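Local coordinates for protein actibind (Aspergillus niger, PDB 3D3Z) that is a ribonuclease of the T2 family that probably cleaves RNA with little base specificity and a preference for adenylic acid, at residues D8-S12 / C13-N17; T76-L79 / E80-R84; E86-S89 / Y90-Y94; D151-T154 / A155-A159; Y169-S172 / D173-A177. All blocks are in the same frame, centred on the assembly; numbering follows the deposited sequence. Where two conformers were deposited one is given.

Contact 1 is a surface loop near the start of the chain, without helix or strand, and it relies on a tight turn and side-chain to backbone polar contacts. The other four are partly buried helical contacts, in two touching pairs. Contacts 2 and 3 hold consecutive helices 75-81 and 85-94; they meet where L79 CD1 lies 3.5 Å from M91 SD. Contacts 4 and 5 hold helices 152-158 and 171-179, with A159 CB 3.5 Å from A177 CB. Chemistry follows position: contact 2 ends a helix beside glycans, contact 3 runs along nearly its whole helix and is more apolar, and contacts 4 and 5 both include a helix start where an aspartate acts, in contact 4 directly on the backbone, in contact 5 through water.

Contact 1. Residues D8-S12 / C13-N17; sequences DSPLS and CQTDN
S12 and Q14 meet through the backbone in a classic gamma turn centred on C13. The N-H of Q14 reaches back to S12 O at 2.7 Å, and the donor stands above the carbonyl plane, 42° out of it, as so small a ring demands. C13 pays with a positive phi of 63°, unusual for a residue with a side chain; its SG is tied to C58 in a disulfide. A second polar group is the T15 hydroxyl, held between backbone N and carbonyl carbon (chi1 66°), which directs it at the preceding arm. Its OG1 is 2.6 Å from L11 O and 2.9 Å from N17 OD1, and its single proton can serve either acceptor. S12, a small polar residue, turns its OG away to G28 O and V205 N, joining the turn to strand 195-206. The remaining contacts are van der Waals. L11 and Q14 run side by side in the same direction, with L11 CD2 3.9 Å from both Q14 CB and Q14 CG; L11 also rests on N204 and K206. P10, whose ring suits the extended arm, crosses N17 at a slant, and N17 OD1 comes within 3.3 Å of P10 CB.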
# COMPACT_ATOMS: atom_id res chain seq x y z
N ASP A 8 15.25 10.99 -13.76
CA ASP A 8 16.15 11.59 -12.78
C ASP A 8 15.49 12.76 -12.04
O ASP A 8 16.17 13.68 -11.59
CB ASP A 8 17.47 11.94 -13.45
CG ASP A 8 18.24 10.71 -13.88
OD1 ASP A 8 18.83 10.05 -13.00
OD2 ASP A 8 18.21 10.37 -15.08
N SER A 9 14.17 12.69 -11.88
CA SER A 9 13.44 13.64 -11.05
C SER A 9 13.96 13.56 -9.59
O SER A 9 14.39 12.48 -9.18
CB SER A 9 11.93 13.35 -11.10
OG SER A 9 11.39 13.55 -12.39
N PRO A 10 13.92 14.68 -8.84
CA PRO A 10 14.44 14.65 -7.48
C PRO A 10 13.52 13.88 -6.49
O PRO A 10 12.27 14.00 -6.52
CB PRO A 10 14.49 16.12 -7.11
CG PRO A 10 13.38 16.74 -7.88
CD PRO A 10 13.35 16.00 -9.16
N LEU A 11 14.18 13.11 -5.61
CA LEU A 11 13.52 12.22 -4.67
C LEU A 11 12.73 13.01 -3.63
O LEU A 11 13.25 13.98 -3.03
CB LEU A 11 14.57 11.32 -4.03
CG LEU A 11 14.23 10.01 -3.38
CD1 LEU A 11 13.54 8.96 -4.25
CD2 LEU A 11 15.57 9.46 -2.83
N SER A 12 11.47 12.63 -3.44
CA SER A 12 10.65 13.24 -2.40
C SER A 12 11.28 12.97 -1.01
O SER A 12 11.98 12.00 -0.83
CB SER A 12 9.19 12.72 -2.46
OG SER A 12 9.13 11.32 -2.33
N CYS A 13 10.99 13.87 -0.09
CA CYS A 13 11.49 13.91 1.28
C CYS A 13 12.98 14.09 1.42
O CYS A 13 13.39 14.87 2.27
CB CYS A 13 11.08 12.69 2.12
SG CYS A 13 9.37 12.65 2.53
N GLN A 14 13.76 13.35 0.62
CA GLN A 14 15.21 13.39 0.65
C GLN A 14 15.78 14.62 -0.05
O GLN A 14 17.00 14.80 0.01
CB GLN A 14 15.80 12.08 0.08
CG GLN A 14 15.31 10.82 0.83
CD GLN A 14 16.03 9.49 0.50
OE1 GLN A 14 17.27 9.41 0.52
NE2 GLN A 14 15.25 8.40 0.26
N THR A 15 14.95 15.46 -0.69
CA THR A 15 15.39 16.70 -1.35
C THR A 15 14.47 17.85 -0.99
O THR A 15 13.36 17.64 -0.56
CB THR A 15 15.51 16.56 -2.94
OG1 THR A 15 14.22 16.35 -3.53
CG2 THR A 15 16.42 15.41 -3.35
N ASP A 16 14.94 19.07 -1.23
CA ASP A 16 14.17 20.26 -0.95
C ASP A 16 13.62 20.90 -2.24
O ASP A 16 14.25 21.78 -2.83
CB ASP A 16 15.02 21.30 -0.19
CG ASP A 16 14.21 22.50 0.18
OD1 ASP A 16 12.99 22.33 0.30
OD2 ASP A 16 14.74 23.62 0.35
N ASN A 17 12.40 20.53 -2.60
CA ASN A 17 11.81 20.96 -3.88
C ASN A 17 10.35 21.36 -3.70
O ASN A 17 9.73 21.02 -2.68
CB ASN A 17 11.96 19.83 -4.90
CG ASN A 17 13.37 19.71 -5.42
OD1 ASN A 17 14.10 18.73 -5.12
ND2 ASN A 17 13.77 20.69 -6.24

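Contact 2. Residues T76-L79 / E80-R84; sequences TSIL and EAQNR. With NAG (2-acetamido-2-deoxy-beta-D-glucopyranose), chain C; NAG (2-acetamido-2-deoxy-beta-D-glucopyranose), chain B.
Q82 lies alongside I78, one helical turn back, pointing the same way. Its CB sits over I78 O, and CG comes closer, 3.2 Å from I78 O. Beyond CG the chain is extended (chi2 173°), which carries the amide past the branched I78 side chain: Q82 NE2 is 3.3 Å from I78 CG2 and donates to Q133 O. On the other side of the tip, Q82 OE1 takes two bonds from R84, side-on, from NE at 2.8 Å and from NH2 at 3.0 Å. The NE bond lies in the amide's carbonyl plane, whereas NH2 comes from 40° above it. NH2 also forms a salt bridge with D138, so the guanidinium is fixed from two directions. A glutamine suits this place because one amide both donates and accepts. On the solvent side, E80 packs its OE2 3.7 Å from T76 CG2, and a water joins E80 OE1 to S77 OG. N83 has positive phi, readily adopted by asparagine, and its ND2 is covalently bonded to C1 of an N-acetylglucosamine. With R84 N donating to L79 O (2.9 Å) and N83 N to E80 O (2.9 Å), this is a Schellman motif closing helix 75-81 at an N-glycosylation site.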
# COMPACT_ATOMS: atom_id res chain seq x y z
N THR A 76 -16.39 0.85 -7.70
CA THR A 76 -16.59 -0.31 -8.55
C THR A 76 -17.13 0.14 -9.95
O THR A 76 -16.70 -0.30 -11.00
CB THR A 76 -17.58 -1.27 -7.86
OG1 THR A 76 -16.95 -1.76 -6.67
CG2 THR A 76 -17.95 -2.47 -8.77
N SER A 77 -18.11 1.01 -9.93
CA SER A 77 -18.62 1.60 -11.17
C SER A 77 -17.60 2.43 -11.95
O SER A 77 -17.60 2.38 -13.18
CB SER A 77 -19.79 2.50 -10.84
OG SER A 77 -20.82 1.69 -10.31
N ILE A 78 -16.72 3.14 -11.25
CA ILE A 78 -15.69 3.94 -11.91
C ILE A 78 -14.74 3.00 -12.64
O ILE A 78 -14.44 3.19 -13.83
CB ILE A 78 -14.95 4.83 -10.93
CG1 ILE A 78 -15.84 5.99 -10.46
CG2 ILE A 78 -13.73 5.34 -11.57
CD1 ILE A 78 -15.37 6.72 -9.28
N LEU A 79 -14.34 1.93 -11.96
CA LEU A 79 -13.43 0.96 -12.58
C LEU A 79 -14.07 0.25 -13.77
O LEU A 79 -13.41 0.04 -14.79
CB LEU A 79 -12.93 -0.11 -11.57
CG LEU A 79 -12.05 0.48 -10.41
CD1 LEU A 79 -11.62 -0.63 -9.37
CD2 LEU A 79 -10.82 1.26 -10.84
N GLU A 80 -15.33 -0.14 -13.62
CA GLU A 80 -16.05 -0.78 -14.72
C GLU A 80 -16.19 0.13 -15.94
O GLU A 80 -15.92 -0.29 -17.03
CB GLU A 80 -17.43 -1.20 -14.27
CG GLU A 80 -17.37 -2.45 -13.35
CD GLU A 80 -18.63 -2.70 -12.54
OE1 GLU A 80 -19.45 -1.76 -12.31
OE2 GLU A 80 -18.77 -3.87 -12.09
N ALA A 81 -16.59 1.37 -15.71
CA ALA A 81 -16.68 2.37 -16.78
C ALA A 81 -15.36 2.60 -17.52
O ALA A 81 -15.36 2.88 -18.71
CB ALA A 81 -17.24 3.65 -16.22
N GLN A 82 -14.23 2.38 -16.85
CA GLN A 82 -12.93 2.57 -17.45
C GLN A 82 -12.39 1.29 -18.03
O GLN A 82 -11.24 1.25 -18.46
CB GLN A 82 -11.96 3.18 -16.43
CG GLN A 82 -12.41 4.53 -15.96
CD GLN A 82 -11.59 5.14 -14.83
OE1 GLN A 82 -10.54 4.63 -14.45
NE2 GLN A 82 -12.09 6.22 -14.27
N ASN A 83 -13.24 0.25 -18.07
CA ASN A 83 -12.90 -1.07 -18.57
C ASN A 83 -11.74 -1.74 -17.82
O ASN A 83 -10.96 -2.50 -18.42
CB ASN A 83 -12.65 -1.01 -20.06
CG ASN A 83 -13.71 -0.15 -20.76
OD1 ASN A 83 -14.92 -0.37 -20.55
ND2 ASN A 83 -13.25 0.92 -21.46
N ARG A 84 -11.59 -1.43 -16.53
CA ARG A 84 -10.49 -2.01 -15.75
C ARG A 84 -10.98 -3.27 -15.04
O ARG A 84 -10.93 -3.40 -13.79
CB ARG A 84 -9.94 -1.00 -14.76
CG ARG A 84 -9.56 0.32 -15.42
CD ARG A 84 -8.76 1.13 -14.49
NE ARG A 84 -8.68 2.54 -14.83
CZ ARG A 84 -7.56 3.23 -14.99
NH1 ARG A 84 -6.38 2.64 -14.89
NH2 ARG A 84 -7.63 4.53 -15.25
C1 NAG C . -14.26 1.78 -22.06
C2 NAG C . -13.66 3.13 -22.47
C3 NAG C . -14.70 4.03 -23.13
C4 NAG C . -15.57 3.28 -24.15
C5 NAG C . -16.00 1.90 -23.63
C6 NAG C . -16.68 1.07 -24.71
C7 NAG C . -11.67 3.69 -21.17
C8 NAG C . -11.03 4.64 -20.20
N2 NAG C . -12.99 3.77 -21.34
O3 NAG C . -14.01 5.11 -23.74
O4 NAG C . -16.75 4.01 -24.47
O5 NAG C . -14.84 1.21 -23.22
O6 NAG C . -15.70 0.69 -25.67
O7 NAG C . -10.98 2.86 -21.73
C1 NAG B . -19.34 8.08 -9.84
C2 NAG B . -19.79 8.24 -11.31
C3 NAG B . -19.43 9.64 -11.80
C4 NAG B . -19.90 10.69 -10.84
C5 NAG B . -19.36 10.39 -9.43
C6 NAG B . -19.74 11.44 -8.38
C7 NAG B . -19.74 6.18 -12.64
C8 NAG B . -19.04 5.29 -13.64
N2 NAG B . -19.14 7.29 -12.19
O3 NAG B . -19.93 9.85 -13.11
O4 NAG B . -19.40 11.90 -11.36
O5 NAG B . -19.84 9.11 -9.03
O6 NAG B . -21.14 11.61 -8.37
O7 NAG B . -20.85 5.84 -12.25
O HOH W 1 -21.54 -1.30 -10.91

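Contact 3. Residues E86-S89 / Y90-Y94; sequences ELLS and YMKEY. With EDO (1,2-ethanediol), chain F.
L87 throws CG opposite its own backbone N (chi1 173°), while M91 sets CG beside its N (chi1 -67°) and then bends at the sulfur (chi3 48°). These choices bring the two side chains together at a slant across one helical turn. M91 CG lies over L87 O at 3.2 Å, and M91 SD comes 3.9 Å from L87 CG. The flexible, unbranched methionine follows the contour of the leucine. The backbone joins the same pair, M91 N donating to L87 O (2.8 Å). One residue further along, K92 is extended and its aliphatic CE lies 4.2 Å from L88 CG, while the chain touches D104 and W108. Y90 makes its backbone bond to E86 O at 2.9 Å. Its ring meets Y94 on one face, with Y94 CD2 3.2 Å above the plane and offset toward the rim; K148 adds a cation-pi contact to this tyrosine. S89 OG is satisfied by T85 O, and an ethanediol, probably from the crystallisation liquor, donates to E93 O. L87, L88 and M91 face helices 75-81, 104-116 and 134-147 between them, while E86, S89 and K92 lie exposed: an amphipathic helix packed against three other helices of the alpha+beta T2 ribonuclease fold.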
# COMPACT_ATOMS: atom_id res chain seq x y z
N GLU A 86 -9.89 -6.54 -15.32
CA GLU A 86 -8.90 -7.42 -14.70
C GLU A 86 -8.43 -6.85 -13.36
O GLU A 86 -8.19 -7.61 -12.41
CB GLU A 86 -7.70 -7.69 -15.60
CG GLU A 86 -8.02 -8.51 -16.84
CD GLU A 86 -8.07 -10.00 -16.63
OE1 GLU A 86 -8.54 -10.51 -15.58
OE2 GLU A 86 -7.66 -10.69 -17.61
N LEU A 87 -8.31 -5.52 -13.29
CA LEU A 87 -7.97 -4.86 -12.06
C LEU A 87 -9.02 -5.07 -10.98
O LEU A 87 -8.67 -5.39 -9.84
CB LEU A 87 -7.76 -3.35 -12.27
CG LEU A 87 -7.56 -2.42 -11.07
CD1 LEU A 87 -6.22 -2.76 -10.35
CD2 LEU A 87 -7.54 -1.01 -11.54
N LEU A 88 -10.31 -4.88 -11.33
CA LEU A 88 -11.36 -5.08 -10.36
C LEU A 88 -11.39 -6.55 -9.85
O LEU A 88 -11.52 -6.76 -8.66
CB LEU A 88 -12.71 -4.64 -10.92
CG LEU A 88 -13.99 -4.68 -10.08
CD1 LEU A 88 -13.96 -3.89 -8.77
CD2 LEU A 88 -15.17 -4.16 -11.00
N SER A 89 -11.22 -7.53 -10.74
CA SER A 89 -11.14 -8.96 -10.40
C SER A 89 -9.97 -9.23 -9.43
O SER A 89 -10.13 -9.90 -8.38
CB SER A 89 -10.91 -9.80 -11.66
OG SER A 89 -12.05 -9.80 -12.50
N TYR A 90 -8.83 -8.67 -9.78
CA TYR A 90 -7.66 -8.74 -8.93
C TYR A 90 -7.92 -8.06 -7.54
O TYR A 90 -7.50 -8.59 -6.50
CB TYR A 90 -6.44 -8.15 -9.63
CG TYR A 90 -5.14 -8.27 -8.84
CD1 TYR A 90 -4.21 -9.25 -9.14
CD2 TYR A 90 -4.82 -7.34 -7.84
CE1 TYR A 90 -3.03 -9.38 -8.41
CE2 TYR A 90 -3.64 -7.47 -7.08
CZ TYR A 90 -2.76 -8.48 -7.39
OH TYR A 90 -1.59 -8.62 -6.71
N MET A 91 -8.57 -6.90 -7.51
CA MET A 91 -8.88 -6.29 -6.25
C MET A 91 -9.80 -7.10 -5.34
O MET A 91 -9.65 -7.10 -4.08
CB MET A 91 -9.42 -4.88 -6.45
CG MET A 91 -8.40 -3.90 -7.02
SD MET A 91 -9.16 -2.36 -7.55
CE MET A 91 -10.23 -1.91 -6.15
N LYS A 92 -10.79 -7.76 -5.94
CA LYS A 92 -11.61 -8.68 -5.20
C LYS A 92 -10.82 -9.80 -4.51
O LYS A 92 -11.14 -10.19 -3.38
CB LYS A 92 -12.66 -9.28 -6.13
CG LYS A 92 -13.74 -8.31 -6.50
CD LYS A 92 -14.67 -8.92 -7.55
CE LYS A 92 -15.76 -7.96 -8.07
NZ LYS A 92 -16.31 -8.30 -9.45
N GLU A 93 -9.77 -10.27 -5.17
CA GLU A 93 -8.92 -11.34 -4.67
C GLU A 93 -7.86 -10.87 -3.64
O GLU A 93 -7.74 -11.45 -2.56
CB GLU A 93 -8.25 -12.06 -5.85
CG GLU A 93 -7.22 -13.09 -5.44
CD GLU A 93 -7.77 -14.23 -4.57
OE1 GLU A 93 -8.97 -14.38 -4.44
OE2 GLU A 93 -6.96 -14.92 -3.98
N TYR A 94 -7.18 -9.77 -3.98
CA TYR A 94 -5.99 -9.31 -3.28
C TYR A 94 -6.17 -8.01 -2.50
O TYR A 94 -5.31 -7.70 -1.72
CB TYR A 94 -4.77 -9.24 -4.21
CG TYR A 94 -4.23 -10.57 -4.72
CD1 TYR A 94 -3.37 -11.34 -3.95
CD2 TYR A 94 -4.51 -11.02 -6.00
CE1 TYR A 94 -2.88 -12.54 -4.42
CE2 TYR A 94 -4.05 -12.23 -6.46
CZ TYR A 94 -3.22 -12.98 -5.67
OH TYR A 94 -2.75 -14.20 -6.11
C1 EDO F . -11.92 -14.06 -0.73
O1 EDO F . -11.50 -13.95 0.65
C2 EDO F . -11.26 -12.92 -1.52
O2 EDO F . -9.86 -12.81 -1.25

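Contact 4. Residues D151-T154 / A155-A159; sequences DSYT and ALSDA
S157 N donates to Y153 O at 2.8 Å, nearly straight (N-H...O 164°), a sound alpha-helical bond of helix 152-158. The same pair touches through side chains: S157 CB lies 3.2 Å from Y153 O, and the tyrosine side chain leans forward along the helix, so that Y153 CE2 is 4.2 Å from S157 CB, meeting it obliquely. Serine is small enough to sit beside so large a ring, which also packs on P163 and Y232. At the other end D151 is the N-cap. Its OD1 accepts from T154 N (3.2 Å), and its OD2 from T154 OG1 (2.8 Å), both from above the carboxylate plane; its backbone O takes A155 N. Threonine suits this third helical position because chi1 of -61° sets OG1 beside the backbone N, where hydroxyl and N-H reach one carboxylate together. The negative charge here should be favoured by the helix's positive end. The same rotamer sends T154 CG2 toward D158, whose two carboxylate oxygens each lie 3.8 Å from it. The exposed D158 carboxylate packs against T154 O, its CG 3.1 Å from that acceptor, which offers it no bond; near the C-terminal end its charge would probably gain nothing from the helix dipole. On the buried side, S152 OG bonds Y201 OH and Q34 OE1, while A155 and L156 press on L178 of helix 171-179, L156 with its CG 3.4 Å from S152 O.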
# COMPACT_ATOMS: atom_id res chain seq x y z
N ASP A 151 6.02 -9.14 -2.24
CA ASP A 151 5.45 -10.42 -1.85
C ASP A 151 6.06 -10.84 -0.48
O ASP A 151 7.00 -11.63 -0.40
CB ASP A 151 5.68 -11.47 -2.93
CG ASP A 151 5.06 -12.82 -2.60
OD1 ASP A 151 4.45 -13.02 -1.52
OD2 ASP A 151 5.21 -13.73 -3.44
N SER A 152 5.47 -10.27 0.55
CA SER A 152 5.75 -10.53 1.97
C SER A 152 5.74 -12.01 2.33
O SER A 152 6.67 -12.49 2.98
CB SER A 152 4.69 -9.76 2.79
OG SER A 152 4.82 -8.38 2.54
N TYR A 153 4.71 -12.75 1.92
CA TYR A 153 4.65 -14.18 2.24
C TYR A 153 5.88 -14.94 1.78
O TYR A 153 6.44 -15.73 2.55
CB TYR A 153 3.42 -14.85 1.67
CG TYR A 153 3.28 -16.27 2.15
CD1 TYR A 153 2.46 -16.56 3.23
CD2 TYR A 153 4.01 -17.33 1.57
CE1 TYR A 153 2.32 -17.83 3.70
CE2 TYR A 153 3.88 -18.64 2.06
CZ TYR A 153 3.03 -18.87 3.13
OH TYR A 153 2.84 -20.12 3.67
N THR A 154 6.28 -14.72 0.53
CA THR A 154 7.44 -15.40 -0.02
C THR A 154 8.74 -14.91 0.60
O THR A 154 9.63 -15.70 0.86
CB THR A 154 7.50 -15.25 -1.53
OG1 THR A 154 6.33 -15.85 -2.08
CG2 THR A 154 8.71 -16.00 -2.10
N ALA A 155 8.87 -13.61 0.83
CA ALA A 155 10.07 -13.10 1.48
C ALA A 155 10.24 -13.75 2.87
O ALA A 155 11.36 -14.08 3.29
CB ALA A 155 10.03 -11.61 1.58
N LEU A 156 9.13 -13.88 3.60
CA LEU A 156 9.12 -14.52 4.92
C LEU A 156 9.41 -16.02 4.79
O LEU A 156 10.28 -16.55 5.47
CB LEU A 156 7.80 -14.27 5.68
CG LEU A 156 7.62 -12.83 6.23
CD1 LEU A 156 6.15 -12.55 6.53
CD2 LEU A 156 8.47 -12.51 7.46
N SER A 157 8.69 -16.68 3.90
CA SER A 157 8.90 -18.08 3.64
C SER A 157 10.35 -18.48 3.36
O SER A 157 10.82 -19.54 3.83
CB SER A 157 8.06 -18.52 2.46
OG SER A 157 8.02 -19.92 2.40
N ASP A 158 11.03 -17.64 2.56
CA ASP A 158 12.40 -17.89 2.08
C ASP A 158 13.41 -17.81 3.21
O ASP A 158 14.53 -18.31 3.09
CB ASP A 158 12.83 -16.81 1.06
CG ASP A 158 12.22 -16.98 -0.31
OD1 ASP A 158 11.62 -18.04 -0.63
OD2 ASP A 158 12.35 -16.02 -1.10
N ALA A 159 13.03 -17.08 4.26
CA ALA A 159 13.77 -16.94 5.49
C ALA A 159 13.27 -17.91 6.56
O ALA A 159 13.57 -17.73 7.73
CB ALA A 159 13.63 -15.51 5.99

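Contact 5. Residues Y169-S172 / D173-A177; sequences YKLS and DIEDA
S172 and D173 are joined through a water at the start of helix 171-179. S172 OG, held between its backbone N and carbonyl carbon (chi1 85°), donates to this water at 2.7 Å; the water in turn donates to D173 OD1 (2.6 Å) and D176 OD2 (2.8 Å). Three exposed polar side chains in the first turns thus share one solvent molecule, which sits between two carboxylates that might otherwise repel each other. The other D173 oxygen, OD2, accepts from a second water, 2.8 Å away, that takes the N-H of K170, the N-cap residue. This is a water-mediated link from the D173 carboxylate to the N-H of the N-cap residue, and an aspartate suits this end, where the helix dipole should favour negative charge. L171, the third contributor, is apolar and buried: its CG lies 3.8 Å from E175 OE2, and the two side chains are set at a slant. E175 N meets L171 O at 2.9 Å, almost perfectly straight at 176°. The E175 carboxylate turns to R219 in a salt bridge. The helix packs on two neighbours: L171, I174 and E175 rest on V189 of strand 188-192, and I174 and A177 meet L156 of helix 152-158.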
# COMPACT_ATOMS: atom_id res chain seq x y z
N TYR A 169 7.87 -16.55 16.50
CA TYR A 169 8.92 -15.91 15.73
C TYR A 169 9.44 -14.67 16.40
O TYR A 169 8.77 -14.06 17.26
CB TYR A 169 8.45 -15.60 14.28
CG TYR A 169 8.08 -16.81 13.47
CD1 TYR A 169 9.06 -17.60 12.89
CD2 TYR A 169 6.73 -17.16 13.26
CE1 TYR A 169 8.72 -18.72 12.16
CE2 TYR A 169 6.39 -18.29 12.51
CZ TYR A 169 7.39 -19.05 11.97
OH TYR A 169 7.08 -20.15 11.21
N LYS A 170 10.66 -14.32 16.01
CA LYS A 170 11.36 -13.13 16.51
C LYS A 170 11.17 -11.93 15.58
O LYS A 170 11.28 -12.05 14.39
CB LYS A 170 12.86 -13.44 16.73
CG LYS A 170 13.11 -14.34 17.99
CD LYS A 170 14.27 -15.35 17.82
CE LYS A 170 14.02 -16.75 18.48
NZ LYS A 170 15.15 -17.76 18.14
N LEU A 171 10.95 -10.76 16.16
CA LEU A 171 10.72 -9.57 15.37
C LEU A 171 11.84 -9.27 14.40
O LEU A 171 11.58 -8.89 13.25
CB LEU A 171 10.50 -8.36 16.27
CG LEU A 171 10.15 -7.04 15.61
CD1 LEU A 171 8.91 -7.17 14.64
CD2 LEU A 171 9.90 -6.00 16.68
N SER A 172 13.08 -9.42 14.87
CA SER A 172 14.23 -9.05 14.08
C SER A 172 14.34 -9.96 12.87
O SER A 172 14.82 -9.53 11.84
CB SER A 172 15.53 -9.10 14.94
OG SER A 172 16.04 -10.42 14.97
N ASP A 173 13.94 -11.23 12.99
CA ASP A 173 13.97 -12.16 11.88
C ASP A 173 12.93 -11.76 10.79
O ASP A 173 13.24 -11.84 9.58
CB ASP A 173 13.70 -13.60 12.35
CG ASP A 173 14.96 -14.26 13.04
OD1 ASP A 173 16.05 -13.67 12.95
OD2 ASP A 173 14.82 -15.34 13.63
N ILE A 174 11.74 -11.38 11.25
CA ILE A 174 10.62 -10.91 10.40
C ILE A 174 11.09 -9.66 9.65
O ILE A 174 10.99 -9.59 8.42
CB ILE A 174 9.35 -10.58 11.25
CG1 ILE A 174 8.73 -11.86 11.83
CG2 ILE A 174 8.28 -9.78 10.41
CD1 ILE A 174 7.80 -11.62 12.99
N GLU A 175 11.60 -8.69 10.39
CA GLU A 175 12.16 -7.47 9.84
C GLU A 175 13.27 -7.65 8.81
O GLU A 175 13.31 -6.93 7.79
CB GLU A 175 12.67 -6.59 10.97
CG GLU A 175 11.56 -5.96 11.78
CD GLU A 175 12.07 -5.16 12.94
OE1 GLU A 175 13.17 -5.48 13.43
OE2 GLU A 175 11.35 -4.23 13.38
N ASP A 176 14.18 -8.59 9.08
CA ASP A 176 15.27 -8.85 8.17
C ASP A 176 14.76 -9.50 6.88
O ASP A 176 15.20 -9.12 5.78
CB ASP A 176 16.35 -9.76 8.80
CG ASP A 176 17.10 -9.11 9.97
OD1 ASP A 176 17.04 -7.88 10.17
OD2 ASP A 176 17.79 -9.88 10.68
N ALA A 177 13.86 -10.47 7.02
CA ALA A 177 13.30 -11.23 5.91
C ALA A 177 12.61 -10.30 4.89
O ALA A 177 12.70 -10.52 3.65
CB ALA A 177 12.33 -12.26 6.41
O HOH W 2 12.21 -16.23 14.24
O HOH W 3 17.40 -11.50 12.92